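Dephospho-CoA kinase (Mycobacterium paratuberculosis, PDB 6N39) probably phosphorylates the 3'-hydroxyl group of dephospho-CoA with ATP, the last step of coenzyme A biosynthesis, and carries a C-terminal UPF0157 (GrpB) domain involved in its proper folding. Local coordinates at residues 326-330 against 341-345; 272-276 against 350-355; 322-326 against 347-351. One frame throughout, in Å; residues are numbered along the deposited sequence.

Interaction 1 (326-330 against 341-345); sequences HKRIH and VHIRV. With ACT (acetate ion), chain E.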
# COMPACT_ATOMS: atom_id res chain seq x y z
N HIS A 326 -11.30 22.12 10.78
CA HIS A 326 -9.95 21.99 10.24
C HIS A 326 -9.55 20.52 10.11
O HIS A 326 -10.14 19.63 10.74
CB HIS A 326 -8.93 22.72 11.12
CG HIS A 326 -9.05 24.21 11.03
ND1 HIS A 326 -7.95 25.04 11.02
CD2 HIS A 326 -10.13 25.02 10.92
CE1 HIS A 326 -8.35 26.29 10.92
NE2 HIS A 326 -9.67 26.31 10.86
N LYS A 327 -8.55 20.27 9.26
CA LYS A 327 -8.06 18.94 8.95
C LYS A 327 -6.70 19.05 8.28
O LYS A 327 -6.17 20.15 8.06
CB LYS A 327 -9.06 18.19 8.04
CG LYS A 327 -9.13 18.76 6.61
CD LYS A 327 -10.00 17.87 5.70
CE LYS A 327 -9.82 18.21 4.22
NZ LYS A 327 -10.66 17.32 3.35
N ARG A 328 -6.12 17.90 7.96
CA ARG A 328 -5.05 17.83 6.97
C ARG A 328 -5.48 16.88 5.86
O ARG A 328 -6.42 16.09 6.04
CB ARG A 328 -3.69 17.38 7.59
CG ARG A 328 -3.22 18.20 8.80
CD ARG A 328 -2.81 19.64 8.47
NE ARG A 328 -2.36 20.39 9.66
CZ ARG A 328 -3.07 21.32 10.32
NH1 ARG A 328 -4.30 21.66 9.92
NH2 ARG A 328 -2.54 21.94 11.37
N ILE A 329 -4.82 16.95 4.71
CA ILE A 329 -5.12 16.02 3.62
C ILE A 329 -3.85 15.76 2.84
O ILE A 329 -3.07 16.68 2.55
CB ILE A 329 -6.27 16.53 2.71
CG1 ILE A 329 -6.55 15.54 1.55
CG2 ILE A 329 -5.97 17.93 2.19
CD1 ILE A 329 -7.73 16.03 0.58
N HIS A 330 -3.59 14.49 2.57
CA HIS A 330 -2.50 14.02 1.73
C HIS A 330 -3.11 13.33 0.52
O HIS A 330 -4.31 13.04 0.48
CB HIS A 330 -1.61 13.01 2.48
CG HIS A 330 -0.94 13.56 3.70
ND1 HIS A 330 0.42 13.49 3.89
CD2 HIS A 330 -1.45 14.15 4.82
CE1 HIS A 330 0.73 14.04 5.05
NE2 HIS A 330 -0.39 14.43 5.64
N VAL A 341 -6.18 11.05 1.28
CA VAL A 341 -6.07 10.61 2.67
C VAL A 341 -6.39 11.81 3.55
O VAL A 341 -5.54 12.69 3.77
CB VAL A 341 -4.68 10.04 2.99
CG1 VAL A 341 -4.58 9.62 4.46
CG2 VAL A 341 -4.37 8.84 2.10
N HIS A 342 -7.61 11.86 4.07
CA HIS A 342 -8.06 12.93 4.95
C HIS A 342 -7.66 12.59 6.38
O HIS A 342 -7.91 11.47 6.84
CB HIS A 342 -9.58 13.12 4.86
CG HIS A 342 -10.10 13.24 3.45
ND1 HIS A 342 -10.31 14.45 2.84
CD2 HIS A 342 -10.48 12.30 2.55
CE1 HIS A 342 -10.77 14.26 1.62
NE2 HIS A 342 -10.88 12.96 1.42
N ILE A 343 -7.10 13.54 7.10
CA ILE A 343 -6.71 13.34 8.50
C ILE A 343 -7.57 14.28 9.33
O ILE A 343 -7.43 15.51 9.23
CB ILE A 343 -5.22 13.62 8.72
CG1 ILE A 343 -4.37 12.89 7.66
CG2 ILE A 343 -4.81 13.21 10.14
CD1 ILE A 343 -2.90 13.08 7.86
N ARG A 344 -8.45 13.69 10.15
CA ARG A 344 -9.46 14.44 10.88
C ARG A 344 -9.45 14.03 12.34
O ARG A 344 -9.06 12.90 12.69
CB ARG A 344 -10.86 14.22 10.26
CG ARG A 344 -10.97 14.69 8.77
CD ARG A 344 -12.45 15.00 8.44
NE ARG A 344 -12.64 15.50 7.08
CZ ARG A 344 -12.79 14.72 6.01
NH1 ARG A 344 -12.76 13.40 6.13
NH2 ARG A 344 -12.97 15.28 4.80
N VAL A 345 -9.88 14.96 13.20
CA VAL A 345 -9.79 14.79 14.65
C VAL A 345 -11.02 14.06 15.17
O VAL A 345 -12.16 14.43 14.86
CB VAL A 345 -9.63 16.16 15.34
CG1 VAL A 345 -9.63 16.00 16.88
CG2 VAL A 345 -8.32 16.86 14.88
C ACT E . -4.79 24.37 12.31
O ACT E . -5.39 24.08 11.23
OXT ACT E . -3.70 23.89 12.78
CH3 ACT E . -5.49 25.49 13.20
O HOH W 1 -10.98 17.22 11.71
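Two strands of a beta hairpin pair antiparallel here, in the mixed sheet of the C-terminal UPF0157 (GrpB) domain, with 328-331 outermost. Their axes come within 4.6 Å at 161°. Arg328 and Ile343 form one hydrogen-bonded pair, with Arg328 N to Ile343 O at 3.0 Å and Ile343 N to Arg328 O at 2.8 Å. His330 and Val341 form the next, with His330 N to Val341 O at 2.9 Å and Val341 N to His330 O at 2.8 Å. Between them lies the non-hydrogen-bonded pair Ile329-His342. Where direct pairing has ended, a water takes over, donating to His326 O (2.7 Å) and accepting from Val345 N (2.9 Å).

On the face bearing Ile329 and His342, Lys327 NZ donates to His342 ND1 (2.9 Å). The same NZ lies only 3.4 Å from Arg344 NH2, a proximity of like charges offset by Asp303, which forms salt bridges with both side chains. On the other face, His330 CD2 meets Ile343 CD1 at 3.5 Å. The Arg328 side chain starts on this face but its end leads away and, salt-bridged to Asp283, joins His326 in holding an acetate, probably from the crystallisation liquor.

On the outer side of 328-331, backbone hydrogen bonds reach loop residues Leu297 and Thr301. Helix 279-284 packs on the Arg328 and Ile343 face, helix 349-363 touches Arg344, and strand 270-276 continues the sheet beyond 341-345.

Interaction 2 (272-276 against 350-355); sequences IQITV and GQQFAL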
# COMPACT_ATOMS: atom_id res chain seq x y z
N ILE A 272 -9.75 7.82 1.90
CA ILE A 272 -9.47 7.20 3.19
C ILE A 272 -9.50 8.29 4.26
O ILE A 272 -9.00 9.39 4.03
CB ILE A 272 -8.08 6.53 3.21
CG1 ILE A 272 -7.92 5.56 2.04
CG2 ILE A 272 -7.87 5.85 4.57
CD1 ILE A 272 -8.90 4.35 2.09
N GLN A 273 -10.03 7.98 5.44
CA GLN A 273 -9.91 8.89 6.57
C GLN A 273 -9.07 8.23 7.66
O GLN A 273 -9.37 7.12 8.11
CB GLN A 273 -11.28 9.27 7.13
CG GLN A 273 -11.16 10.20 8.34
CD GLN A 273 -12.50 10.68 8.85
OE1 GLN A 273 -12.93 11.80 8.55
NE2 GLN A 273 -13.19 9.82 9.64
N ILE A 274 -8.02 8.93 8.10
CA ILE A 274 -7.31 8.62 9.33
C ILE A 274 -7.86 9.51 10.43
O ILE A 274 -7.81 10.75 10.32
CB ILE A 274 -5.79 8.84 9.17
CG1 ILE A 274 -5.23 8.00 8.00
CG2 ILE A 274 -5.08 8.52 10.48
CD1 ILE A 274 -3.75 8.32 7.71
N THR A 275 -8.38 8.90 11.49
CA THR A 275 -8.84 9.63 12.66
C THR A 275 -7.68 9.75 13.65
O THR A 275 -7.07 8.75 14.01
CB THR A 275 -10.03 8.92 13.32
OG1 THR A 275 -11.16 8.93 12.43
CG2 THR A 275 -10.43 9.62 14.60
N VAL A 276 -7.38 10.99 14.07
CA VAL A 276 -6.30 11.24 15.02
C VAL A 276 -6.88 11.93 16.24
O VAL A 276 -8.05 12.32 16.27
CB VAL A 276 -5.15 12.09 14.42
CG1 VAL A 276 -4.51 11.35 13.24
CG2 VAL A 276 -5.68 13.48 13.97
N GLY A 350 -16.37 17.03 10.78
CA GLY A 350 -15.96 16.44 9.51
C GLY A 350 -15.57 14.97 9.65
O GLY A 350 -15.86 14.14 8.78
N GLN A 351 -14.90 14.63 10.76
CA GLN A 351 -14.56 13.24 11.08
C GLN A 351 -15.81 12.37 11.20
O GLN A 351 -15.83 11.22 10.73
CB GLN A 351 -13.75 13.22 12.39
CG GLN A 351 -13.13 11.87 12.78
CD GLN A 351 -14.07 11.02 13.62
OE1 GLN A 351 -14.97 11.54 14.29
NE2 GLN A 351 -13.86 9.70 13.61
N GLN A 352 -16.86 12.89 11.83
CA GLN A 352 -18.08 12.10 11.99
C GLN A 352 -18.81 11.97 10.66
O GLN A 352 -19.26 10.88 10.29
CB GLN A 352 -18.97 12.75 13.04
CG GLN A 352 -18.28 12.85 14.40
CD GLN A 352 -18.57 11.65 15.25
OE1 GLN A 352 -19.72 11.40 15.60
NE2 GLN A 352 -17.53 10.87 15.59
N PHE A 353 -18.91 13.07 9.92
CA PHE A 353 -19.68 13.08 8.68
C PHE A 353 -19.07 12.15 7.63
O PHE A 353 -19.82 11.53 6.86
CB PHE A 353 -19.77 14.52 8.13
CG PHE A 353 -20.65 14.63 6.92
CD1 PHE A 353 -21.94 14.07 6.93
CD2 PHE A 353 -20.21 15.28 5.78
CE1 PHE A 353 -22.76 14.16 5.82
CE2 PHE A 353 -21.03 15.40 4.67
CZ PHE A 353 -22.31 14.83 4.68
N ALA A 354 -17.74 12.05 7.56
CA ALA A 354 -17.14 11.17 6.55
C ALA A 354 -17.59 9.71 6.74
O ALA A 354 -17.81 8.98 5.76
CB ALA A 354 -15.61 11.27 6.59
N LEU A 355 -17.73 9.28 8.00
CA LEU A 355 -18.21 7.92 8.28
C LEU A 355 -19.72 7.80 8.07
O LEU A 355 -20.23 6.82 7.48
CB LEU A 355 -17.82 7.55 9.72
CG LEU A 355 -16.32 7.60 10.08
CD1 LEU A 355 -16.08 7.37 11.55
CD2 LEU A 355 -15.51 6.57 9.27
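Gln273 and Gln351 carry most of the surface buried between strand 270-276 and helix 349-363, with Thr275 next. Gln273 reaches from the strand in an extended conformation (chi1 and chi2 both t), bringing its amide up to the helix backbone: NE2 donates to Gln351 O at 3.2 Å, and OE1 lies 3.4 Å from Ala354 CB. That OE1 also accepts a hydrogen bond from Arg344 NH1, so both ends of the amide are engaged. Gln351 answers in the reverse direction. Its CA-to-CB bond points sideways, but the end of the side chain turns to the strand, and Gln351 NE2 donates to Thr275 OG1 at 3.0 Å. Gln351 OE1 accepts from Gln352 NE2 (2.9 Å) and from Gly347 N just before the helix. The two cross-contact bonds thus tie alternate strand residues, whose side chains share one face of the sheet, to the first turn of the helix. Segment axes stay 9.8 Å apart at 142°, a spacing bridged by polar side chains. Ile272 and Ile274 point to the opposite face, against helix 228-243, so strand 270-276 is sandwiched between two helices, with strands 249-253 and 339-345 flanking it in the sheet.

Interaction 3 (322-326 against 347-351); sequences PALWH and GWPGQ. With ACT (acetate ion), chain E.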
# COMPACT_ATOMS: atom_id res chain seq x y z
N PRO A 322 -15.81 27.50 14.00
CA PRO A 322 -15.21 27.12 12.71
C PRO A 322 -13.95 26.30 12.86
O PRO A 322 -13.61 25.51 11.95
CB PRO A 322 -14.90 28.48 12.03
CG PRO A 322 -15.53 29.52 12.88
CD PRO A 322 -15.82 28.95 14.23
N ALA A 323 -13.22 26.47 13.96
CA ALA A 323 -11.98 25.71 14.13
C ALA A 323 -12.22 24.21 14.07
O ALA A 323 -11.31 23.45 13.70
CB ALA A 323 -11.32 26.08 15.46
N LEU A 324 -13.43 23.75 14.39
CA LEU A 324 -13.68 22.31 14.39
C LEU A 324 -13.79 21.72 13.00
O LEU A 324 -13.95 20.49 12.88
CB LEU A 324 -14.96 22.01 15.19
CG LEU A 324 -14.89 22.38 16.67
CD1 LEU A 324 -16.18 22.03 17.40
CD2 LEU A 324 -13.69 21.68 17.33
N TRP A 325 -13.74 22.54 11.94
CA TRP A 325 -13.75 22.01 10.59
C TRP A 325 -12.35 21.84 10.01
O TRP A 325 -12.22 21.41 8.85
CB TRP A 325 -14.61 22.89 9.66
CG TRP A 325 -16.08 22.78 9.96
CD1 TRP A 325 -16.85 23.66 10.68
CD2 TRP A 325 -16.95 21.71 9.57
NE1 TRP A 325 -18.14 23.21 10.74
CE2 TRP A 325 -18.23 22.01 10.09
CE3 TRP A 325 -16.77 20.52 8.85
CZ2 TRP A 325 -19.34 21.17 9.89
CZ3 TRP A 325 -17.86 19.68 8.66
CH2 TRP A 325 -19.13 20.01 9.18
N HIS A 326 -11.30 22.12 10.78
CA HIS A 326 -9.95 21.99 10.24
C HIS A 326 -9.55 20.52 10.11
O HIS A 326 -10.14 19.63 10.74
CB HIS A 326 -8.93 22.72 11.12
CG HIS A 326 -9.05 24.21 11.03
ND1 HIS A 326 -7.95 25.04 11.02
CD2 HIS A 326 -10.13 25.02 10.92
CE1 HIS A 326 -8.35 26.29 10.92
NE2 HIS A 326 -9.67 26.31 10.86
N GLY A 347 -14.14 12.84 16.77
CA GLY A 347 -15.33 13.50 17.27
C GLY A 347 -15.69 14.81 16.58
O GLY A 347 -16.84 15.26 16.69
N TRP A 348 -14.76 15.45 15.87
CA TRP A 348 -15.09 16.70 15.19
C TRP A 348 -16.08 16.44 14.05
O TRP A 348 -16.14 15.33 13.51
CB TRP A 348 -13.83 17.35 14.64
CG TRP A 348 -12.94 17.96 15.70
CD1 TRP A 348 -13.01 17.75 17.07
CD2 TRP A 348 -11.83 18.82 15.48
NE1 TRP A 348 -12.01 18.46 17.70
CE2 TRP A 348 -11.26 19.12 16.75
CE3 TRP A 348 -11.25 19.38 14.33
CZ2 TRP A 348 -10.16 19.97 16.89
CZ3 TRP A 348 -10.13 20.21 14.47
CH2 TRP A 348 -9.60 20.50 15.75
N PRO A 349 -16.86 17.46 13.66
CA PRO A 349 -17.95 17.21 12.69
C PRO A 349 -17.50 16.61 11.36
O PRO A 349 -18.21 15.74 10.82
CB PRO A 349 -18.57 18.61 12.49
CG PRO A 349 -17.57 19.58 13.06
CD PRO A 349 -16.84 18.85 14.14
N GLY A 350 -16.37 17.03 10.78
CA GLY A 350 -15.96 16.44 9.51
C GLY A 350 -15.57 14.97 9.65
O GLY A 350 -15.86 14.14 8.78
N GLN A 351 -14.90 14.63 10.76
CA GLN A 351 -14.56 13.24 11.08
C GLN A 351 -15.81 12.37 11.20
O GLN A 351 -15.83 11.22 10.73
CB GLN A 351 -13.75 13.22 12.39
CG GLN A 351 -13.13 11.87 12.78
CD GLN A 351 -14.07 11.02 13.62
OE1 GLN A 351 -14.97 11.54 14.29
NE2 GLN A 351 -13.86 9.70 13.61
C ACT E . -4.79 24.37 12.31
O ACT E . -5.39 24.08 11.23
OXT ACT E . -3.70 23.89 12.78
CH3 ACT E . -5.49 25.49 13.20
O HOH W 2 -13.84 18.17 11.42
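Gly347 precedes the helix, and its N donates to Gln351 OE1 at 2.9 Å, linking the approach to the first turn. Trp348, at the N-cap position, turns its indole to the 3-10 segment 322-325. Leu324 CD2 sits over its five-membered ring, 3.7 Å from the centroid, in a CH-pi contact, while Leu324 O approaches Trp348 CE3 at 3.3 Å. Pro349 begins the helix and packs on both Leu324 and Trp325: its CD lies 3.8 Å from Leu324 CB, and its CB lies 3.9 Å from the centroid of the Trp325 six-membered ring, a second CH-pi contact. At Gly350, Trp325 CZ3 comes within 3.7 Å of the backbone N, and a water accepts from that N (2.8 Å) while donating to Leu324 O (2.7 Å). No direct hydrogen bond joins the two segments; the loop before strand 328-331 is therefore held to the start of helix 349-363 by aromatic and aliphatic packing, supplemented by one water bridge.

In the fold
All three contacts lie within the UPF0157 domain, on the same side of the chain's centre, their own centres 8 to 10 Å apart. Along the chain, strand 270-276 comes first, then 322-326 running into 326-330, then strand 339-345 and helix 349-363. Interaction 1 is nested inside the loop closed by interaction 2. Interactions 1 and 3 share His326, and interactions 2 and 3 share Gly350 and Gln351. Strand 339-345 joins interactions 1 and 2 as the sheet neighbour of 270-276, with His342 N to Ile272 O at 2.8 Å. Sheet, helix and incoming loop thus form one continuous packing unit of the domain that is involved in proper folding of the enzyme, away from the predicted ATP site.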